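Thrombomodulin (Homo sapiens, PDB 1DX5) serves as an endothelial cell-surface receptor and cofactor for thrombin, promoting activation of protein C and so starting an anticoagulant pathway. Local coordinates at residues C77-E82 / C93-G98. Residues are numbered along the deposited sequence; the frame is centred on the assembly and turned at random.
With CA (calcium ion), chain N.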
# COMPACT_ATOMS: atom_id res chain seq x y z
N CYS E 77 -17.66 -3.19 -8.09
CA CYS E 77 -17.55 -3.12 -6.65
C CYS E 77 -18.03 -4.44 -6.09
O CYS E 77 -19.17 -4.85 -6.32
CB CYS E 77 -18.43 -1.99 -6.12
SG CYS E 77 -17.91 -0.34 -6.66
N THR E 78 -17.16 -5.12 -5.35
CA THR E 78 -17.51 -6.41 -4.77
C THR E 78 -17.55 -6.31 -3.24
O THR E 78 -16.82 -5.53 -2.63
CB THR E 78 -16.54 -7.52 -5.26
OG1 THR E 78 -16.98 -8.80 -4.76
CG2 THR E 78 -15.15 -7.26 -4.76
N ASP E 79 -18.45 -7.08 -2.62
CA ASP E 79 -18.60 -7.06 -1.17
C ASP E 79 -17.40 -7.58 -0.39
O ASP E 79 -16.77 -8.57 -0.78
CB ASP E 79 -19.85 -7.85 -0.78
CG ASP E 79 -20.08 -7.93 0.81
OD1 ASP E 79 -20.19 -6.87 1.47
OD2 ASP E 79 -20.12 -9.05 1.34
N ILE E 80 -17.05 -6.87 0.67
CA ILE E 80 -15.97 -7.28 1.56
C ILE E 80 -16.62 -8.23 2.58
O ILE E 80 -17.59 -7.88 3.23
CB ILE E 80 -15.36 -6.07 2.31
CG1 ILE E 80 -14.73 -5.10 1.31
CG2 ILE E 80 -14.27 -6.57 3.29
CD1 ILE E 80 -14.21 -3.81 1.95
N ASP E 81 -16.11 -9.46 2.66
CA ASP E 81 -16.63 -10.44 3.60
C ASP E 81 -15.84 -10.25 4.90
O ASP E 81 -14.79 -10.84 5.09
CB ASP E 81 -16.48 -11.85 3.00
CG ASP E 81 -17.17 -12.99 3.89
OD1 ASP E 81 -17.46 -12.74 5.07
OD2 ASP E 81 -17.37 -14.10 3.36
N GLU E 82 -16.34 -9.37 5.75
CA GLU E 82 -15.69 -9.05 7.02
C GLU E 82 -15.55 -10.24 7.96
O GLU E 82 -14.61 -10.31 8.75
CB GLU E 82 -16.44 -7.93 7.73
CG GLU E 82 -16.37 -6.58 7.05
CD GLU E 82 -17.61 -6.29 6.06
OE1 GLU E 82 -18.32 -7.25 5.69
OE2 GLU E 82 -17.82 -5.11 5.71
N CYS E 93 -20.21 -13.69 13.67
CA CYS E 93 -20.32 -12.79 12.54
C CYS E 93 -21.12 -13.32 11.35
O CYS E 93 -20.91 -14.44 10.89
CB CYS E 93 -18.90 -12.44 12.08
SG CYS E 93 -18.71 -11.11 10.84
N HIS E 94 -22.04 -12.49 10.86
CA HIS E 94 -22.84 -12.82 9.69
C HIS E 94 -22.55 -11.72 8.66
O HIS E 94 -22.72 -10.53 8.94
CB HIS E 94 -24.34 -12.85 10.02
CG HIS E 94 -24.72 -13.87 11.06
ND1 HIS E 94 -24.32 -15.19 10.98
CD2 HIS E 94 -25.47 -13.76 12.18
CE1 HIS E 94 -24.82 -15.85 12.02
NE2 HIS E 94 -25.51 -15.01 12.75
N ASN E 95 -22.08 -12.12 7.49
CA ASN E 95 -21.74 -11.20 6.43
C ASN E 95 -23.00 -10.65 5.76
O ASN E 95 -24.03 -11.32 5.69
CB ASN E 95 -20.84 -11.91 5.41
CG ASN E 95 -20.24 -10.92 4.30
OD1 ASN E 95 -20.00 -9.77 4.67
ND2 ASN E 95 -20.07 -11.36 3.07
N LEU E 96 -22.92 -9.40 5.32
CA LEU E 96 -24.02 -8.75 4.65
C LEU E 96 -23.46 -8.02 3.44
O LEU E 96 -22.24 -7.78 3.36
CB LEU E 96 -24.68 -7.72 5.58
CG LEU E 96 -25.66 -8.18 6.66
CD1 LEU E 96 -25.82 -7.09 7.72
CD2 LEU E 96 -26.99 -8.49 6.03
N PRO E 97 -24.33 -7.69 2.47
CA PRO E 97 -23.82 -6.98 1.30
C PRO E 97 -23.65 -5.52 1.73
O PRO E 97 -24.64 -4.83 1.96
CB PRO E 97 -24.96 -7.11 0.29
CG PRO E 97 -25.77 -8.29 0.79
CD PRO E 97 -25.72 -8.11 2.26
N GLY E 98 -22.41 -5.08 1.91
CA GLY E 98 -22.17 -3.70 2.31
C GLY E 98 -21.75 -3.49 3.75
O GLY E 98 -21.21 -2.45 4.09
CA CA N . -19.89 -7.53 3.76
O HOH W 1 -20.41 -13.97 2.86
O HOH W 2 -19.35 -5.17 3.59
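Asp-79 OD1 is gripped twice: it binds the calcium ion at 2.4 Å and accepts a nearly straight hydrogen bond from Gly-98 N (2.9 Å), which arrives from above the carboxylate plane. With CG anti to its backbone N (chi1 178°), Asp-79 reaches across to meet Asn-95 tip to tip. Its OD2 lies farther from the calcium ion, at 2.9 Å, and takes a bent hydrogen bond from Asn-95 ND2, met nearly along its own C-O axis but tilted from the amide plane. The Asn-95 amide is thus fixed in rotation: ND2 is held by Asp-79 and a water, while OD1 binds the calcium at 2.4 Å. That same water donates weakly to Asp-81 OD2, and the Asp-81 carboxylate stacks on the amide, the planes 4° apart. Glu-82, bent at chi2 (94°), curls back to place OE1 on the metal at 2.5 Å. The carbonyls of Ile-80, Leu-96 and Thr-99 and one water complete the shell, so the ion, which probably offsets the repulsion among its crowded oxygens, ties the two segments together. This is the calcium site of a calcium-binding EGF-like domain, here the sixth. Asp-81 OD1 N-caps helix 82-85 through Glu-84 N. Strand 76-79, leaving the fifth domain's sheet beside strand 69-72, runs into that helix; the turn between strands 92-95 and 100-103 supplies Leu-96 O and Thr-99 O.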